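Long-range contacts in calcium binding protein (Fasciola hepatica, PDB 5FWZ), which probably binds calcium as a whole protein, and is represented here by its dynein light chain-like domain, which forms a two-subunit assembly: residues 64-69 against 85-90; 77-82 against 92-97. All coordinates share one frame; numbering follows the deposited sequence. Where two conformers were deposited one is given.

Contact 1 (64-69 against 85-90); sequences ILTGSY and YGRHIC. With HG (mercury (II) ion), chain B.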
# COMPACT_ATOMS: atom_id res chain seq x y z
N ILE A 64 -0.31 2.98 -5.85
CA ILE A 64 -0.57 4.34 -6.30
C ILE A 64 -1.86 4.78 -5.66
O ILE A 64 -2.78 3.99 -5.56
CB ILE A 64 -0.65 4.46 -7.83
CG1 ILE A 64 0.66 3.97 -8.46
CG2 ILE A 64 -0.97 5.90 -8.24
CD1 ILE A 64 0.56 3.68 -9.93
N LEU A 65 -1.93 6.02 -5.20
CA LEU A 65 -3.11 6.45 -4.49
C LEU A 65 -3.32 7.95 -4.59
O LEU A 65 -2.41 8.68 -4.93
CB LEU A 65 -3.05 5.99 -3.02
CG LEU A 65 -2.08 6.69 -2.06
CD1 LEU A 65 -2.79 7.74 -1.23
CD2 LEU A 65 -1.43 5.71 -1.10
N THR A 66 -4.54 8.37 -4.33
CA THR A 66 -4.88 9.77 -4.16
C THR A 66 -5.39 9.90 -2.74
O THR A 66 -5.81 8.93 -2.13
CB THR A 66 -5.96 10.23 -5.17
OG1 THR A 66 -7.22 9.64 -4.84
CG2 THR A 66 -5.57 9.82 -6.57
N GLY A 67 -5.34 11.09 -2.20
CA GLY A 67 -5.73 11.30 -0.82
C GLY A 67 -4.58 11.06 0.11
O GLY A 67 -3.43 11.13 -0.29
N SER A 68 -4.92 10.80 1.36
CA SER A 68 -3.94 10.55 2.43
C SER A 68 -3.70 9.07 2.63
O SER A 68 -4.45 8.26 2.14
CB SER A 68 -4.46 11.16 3.71
OG SER A 68 -4.75 12.51 3.45
N TYR A 69 -2.66 8.74 3.37
CA TYR A 69 -2.35 7.35 3.67
C TYR A 69 -1.51 7.23 4.94
O TYR A 69 -0.78 8.14 5.32
CB TYR A 69 -1.62 6.68 2.46
CG TYR A 69 -0.19 7.10 2.34
CD1 TYR A 69 0.14 8.37 1.85
CD2 TYR A 69 0.85 6.30 2.82
CE1 TYR A 69 1.46 8.78 1.77
CE2 TYR A 69 2.17 6.72 2.76
CZ TYR A 69 2.46 7.97 2.24
OH TYR A 69 3.75 8.41 2.15
N TYR A 85 3.66 12.85 -7.29
CA TYR A 85 3.73 13.51 -8.60
C TYR A 85 2.31 14.00 -8.91
O TYR A 85 1.45 13.19 -9.20
CB TYR A 85 4.17 12.51 -9.67
CG TYR A 85 4.14 13.06 -11.08
CD1 TYR A 85 4.78 14.27 -11.40
CD2 TYR A 85 3.50 12.37 -12.13
CE1 TYR A 85 4.77 14.78 -12.70
CE2 TYR A 85 3.49 12.88 -13.43
CZ TYR A 85 4.12 14.08 -13.69
OH TYR A 85 4.12 14.59 -14.94
N GLY A 86 2.06 15.31 -8.83
CA GLY A 86 0.74 15.87 -9.07
C GLY A 86 -0.22 15.32 -8.03
O GLY A 86 0.08 15.38 -6.85
N ARG A 87 -1.33 14.75 -8.50
CA ARG A 87 -2.37 14.16 -7.62
C ARG A 87 -2.06 12.78 -7.07
O ARG A 87 -2.75 12.32 -6.18
CB ARG A 87 -3.70 13.98 -8.38
CG ARG A 87 -4.45 15.26 -8.69
CD ARG A 87 -5.74 14.97 -9.44
NE ARG A 87 -5.54 14.20 -10.69
CZ ARG A 87 -5.98 12.97 -10.94
NH1 ARG A 87 -6.68 12.27 -10.04
NH2 ARG A 87 -5.73 12.41 -12.12
N HIS A 88 -1.07 12.10 -7.64
CA HIS A 88 -0.82 10.71 -7.31
C HIS A 88 0.36 10.56 -6.35
O HIS A 88 1.43 11.12 -6.58
CB HIS A 88 -0.59 9.92 -8.59
CG HIS A 88 -1.77 9.93 -9.51
ND1 HIS A 88 -1.78 10.61 -10.71
CD2 HIS A 88 -2.99 9.36 -9.39
CE1 HIS A 88 -2.95 10.45 -11.30
NE2 HIS A 88 -3.71 9.70 -10.51
N ILE A 89 0.12 9.83 -5.27
CA ILE A 89 1.14 9.37 -4.38
C ILE A 89 1.54 7.96 -4.83
O ILE A 89 0.70 7.14 -5.18
CB ILE A 89 0.68 9.38 -2.90
CG1 ILE A 89 0.50 10.84 -2.42
CG2 ILE A 89 1.66 8.60 -2.00
CD1 ILE A 89 -0.16 11.00 -1.05
N CYS A 90 2.82 7.68 -4.77
CA CYS A 90 3.36 6.41 -5.20
C CYS A 90 4.17 5.81 -4.07
O CYS A 90 5.07 6.45 -3.55
CB CYS A 90 4.27 6.63 -6.40
SG CYS A 90 4.85 5.10 -7.10
HG HG B . 5.15 2.61 -7.26
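I89 is the residue most covered here, and it meets three partners on one side of the sheet: L65, G67 and Y69. I89 CB lies 3.9 Å from L65 CG, and the two side chains cross at a slant. I89 CG2, anti to the backbone N, approaches Y69 CE1 at 3.8 Å, whereas I89 CD1, at the end of the other branch, meets G67 O. The Y69 ring meets these methyls obliquely. L65 and I89 form an antiparallel hydrogen-bonded pair: I89 N donates to L65 O at 2.8 Å, and L65 N to I89 O at 2.9 Å.

I64, second in buried area, faces the other side of the sheet with C90. Its CA-H points at I89 O, I64 CA to I89 O being 3.3 Å, and I64 CG2 packs on H88 CB at 4.1 Å. T66 extends this patch, with T66 CG2 3.8 Å from H88 CD2 and the two side chains alongside one another. The polar ends have partners beyond the two segments: H88 NE2 bonds D38 OD1, and T66 OG1 bonds S68 N of the second subunit.

C90 SG binds the mercury ion of this derivative together with C62. On that face, I64 packs against F27 of helix 17-33 and V44 and A45 of helix 41-56. Strand 80-85 flanks 88-94, while I64, L65 and Y69 pair antiparallel with a strand of the second subunit, carrying the sheet across the interface.

Contact 2 (77-82 against 92-97); sequences PFLSIQ and AWRTPR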
# COMPACT_ATOMS: atom_id res chain seq x y z
N PRO A 77 14.82 -2.28 8.69
CA PRO A 77 15.09 -1.59 7.42
C PRO A 77 14.99 -2.46 6.14
O PRO A 77 15.45 -3.60 6.11
CB PRO A 77 16.52 -1.06 7.61
CG PRO A 77 17.15 -2.01 8.56
CD PRO A 77 16.05 -2.45 9.49
N PHE A 78 14.42 -1.86 5.10
CA PHE A 78 14.07 -2.53 3.85
C PHE A 78 14.04 -1.40 2.82
O PHE A 78 13.77 -0.25 3.18
CB PHE A 78 12.68 -3.19 3.98
CG PHE A 78 11.56 -2.22 4.29
CD1 PHE A 78 11.46 -1.63 5.55
CD2 PHE A 78 10.64 -1.84 3.32
CE1 PHE A 78 10.46 -0.71 5.85
CE2 PHE A 78 9.63 -0.93 3.62
CZ PHE A 78 9.54 -0.36 4.88
N LEU A 79 14.30 -1.73 1.55
CA LEU A 79 14.37 -0.74 0.45
C LEU A 79 12.98 -0.10 0.22
O LEU A 79 12.03 -0.84 -0.02
CB LEU A 79 14.83 -1.42 -0.83
CG LEU A 79 16.26 -2.02 -0.85
CD1 LEU A 79 16.36 -3.49 -0.47
CD2 LEU A 79 16.89 -1.84 -2.22
N SER A 80 12.86 1.24 0.33
CA SER A 80 11.55 1.91 0.26
C SER A 80 11.59 3.29 -0.34
O SER A 80 12.56 4.01 -0.21
CB SER A 80 10.89 2.01 1.65
OG SER A 80 11.76 2.56 2.62
N ILE A 81 10.49 3.66 -0.98
CA ILE A 81 10.37 4.98 -1.56
C ILE A 81 8.92 5.43 -1.59
O ILE A 81 8.04 4.66 -1.97
CB ILE A 81 11.04 5.06 -2.96
CG1 ILE A 81 11.07 6.50 -3.48
CG2 ILE A 81 10.36 4.17 -3.96
CD1 ILE A 81 11.91 6.69 -4.73
N GLN A 82 8.69 6.69 -1.21
CA GLN A 82 7.36 7.28 -1.20
C GLN A 82 7.42 8.69 -1.72
O GLN A 82 8.16 9.48 -1.15
CB GLN A 82 6.82 7.35 0.23
CG GLN A 82 6.62 6.01 0.90
CD GLN A 82 6.35 6.17 2.40
OE1 GLN A 82 5.42 6.84 2.82
NE2 GLN A 82 7.19 5.58 3.20
N ALA A 92 6.39 2.34 -2.85
CA ALA A 92 7.02 1.17 -3.33
C ALA A 92 8.06 0.72 -2.32
O ALA A 92 8.82 1.53 -1.77
CB ALA A 92 7.64 1.40 -4.71
N TRP A 93 8.06 -0.59 -2.05
CA TRP A 93 9.03 -1.18 -1.17
C TRP A 93 9.26 -2.65 -1.51
O TRP A 93 8.45 -3.30 -2.17
CB TRP A 93 8.65 -0.98 0.30
CG TRP A 93 7.42 -1.71 0.74
CD1 TRP A 93 7.37 -2.89 1.43
CD2 TRP A 93 6.05 -1.33 0.50
NE1 TRP A 93 6.06 -3.27 1.63
CE2 TRP A 93 5.23 -2.33 1.08
CE3 TRP A 93 5.45 -0.26 -0.15
CZ2 TRP A 93 3.83 -2.28 1.04
CZ3 TRP A 93 4.05 -0.21 -0.23
CH2 TRP A 93 3.25 -1.21 0.38
N ARG A 94 10.42 -3.14 -1.09
CA ARG A 94 10.90 -4.44 -1.51
C ARG A 94 10.77 -5.43 -0.37
O ARG A 94 11.16 -5.12 0.76
CB ARG A 94 12.35 -4.34 -1.94
CG ARG A 94 12.78 -5.52 -2.80
CD ARG A 94 14.04 -6.16 -2.29
NE ARG A 94 15.11 -6.11 -3.25
CZ ARG A 94 16.38 -6.40 -2.98
NH1 ARG A 94 16.78 -6.74 -1.76
NH2 ARG A 94 17.27 -6.34 -3.96
N THR A 95 10.17 -6.59 -0.67
CA THR A 95 10.04 -7.73 0.25
C THR A 95 10.81 -8.98 -0.26
O THR A 95 11.03 -9.11 -1.49
CB THR A 95 8.55 -8.11 0.39
OG1 THR A 95 7.94 -8.15 -0.89
CG2 THR A 95 7.81 -7.10 1.21
N PRO A 96 11.17 -9.91 0.67
CA PRO A 96 12.00 -11.11 0.35
C PRO A 96 11.47 -12.05 -0.72
O PRO A 96 10.26 -12.17 -0.87
CB PRO A 96 12.09 -11.87 1.69
CG PRO A 96 11.73 -10.87 2.74
CD PRO A 96 10.77 -9.91 2.09
N ARG A 97 12.41 -12.71 -1.41
CA ARG A 97 12.23 -13.75 -2.47
C ARG A 97 12.35 -13.19 -3.89
O ARG A 97 13.16 -13.67 -4.69
CB ARG A 97 10.94 -14.57 -2.33
CG ARG A 97 10.80 -15.27 -0.98
CD ARG A 97 9.83 -16.43 -1.09
NE ARG A 97 10.58 -17.62 -1.45
CZ ARG A 97 11.36 -18.31 -0.63
NH1 ARG A 97 11.51 -17.95 0.66
NH2 ARG A 97 12.01 -19.38 -1.08
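Strands 80-82 and 92-94 run antiparallel, the axes of these short segments 4.8 Å apart at closest approach and 176° between N-to-C directions. I81 and A92 form a hydrogen-bonded pair, in which I81 N donates to A92 O at 2.8 Å and A92 N to I81 O at 3.0 Å. S80 and W93 follow as a non-hydrogen-bonded pair with CA atoms only 4.2 Å apart. R94 N then donates to L79 O, so the pairing continues one residue beyond the strand that starts at S80. L79 O also receives the CA-H of W93.

On the face of S80 and W93, the F78 ring turns its edge to the tryptophan's CB, which lies in the phenyl plane, W93 CB being 3.5 Å from F78 CE2. The F78 ring and the five-membered ring of W93 have planes at 83° and meet obliquely. A chi1 of 60° sets F78 CG between its backbone N and carbonyl carbon, and S80 OG lies above one face of the ring, offset toward its rim. F73 meets both rings and extends the aromatic cluster.

L79 and R94 run side by side. Bends at chi2 and chi3 of the arginine bring its guanidinium beside the leucine, where L79 CD1 lies over one face, 3.5 Å from R94 NH1. I81 CG2 and A92 CB touch more lightly at 4.0 Å, on the face that I81 shares with V23 of helix 17-33.

The chemistry is thus divided: main-chain bonds fix the register, while side-chain contact across the pair is nearly all van der Waals. The polar end of R94 is satisfied outside the contact, NH2 bonding Y56 O, while its guanidinium face lies against L79 CD1.

Overall arrangement
Contacts 1 and 2 lie with centres about 18 Å apart in one antiparallel sheet, whose strand order is 8-13, 80-85, 88-94, 60-65. Both use strand 88-94: contact 1 joins its start to the end of 60-65, and contact 2 joins its far end to the start of 80-85. Along the chain the segments alternate, 64-69, 77-82, 85-90, 92-97, so the two pairings cross. A probable hydrogen bond between Y69 OH and Q82 OE1 links them directly. The inner strand 88-94 thus lies between its hairpin partner 80-85 and strand 60-65, whose end, with Y69, pairs with a strand of the second subunit; W93 and the C-terminal residues also touch that subunit.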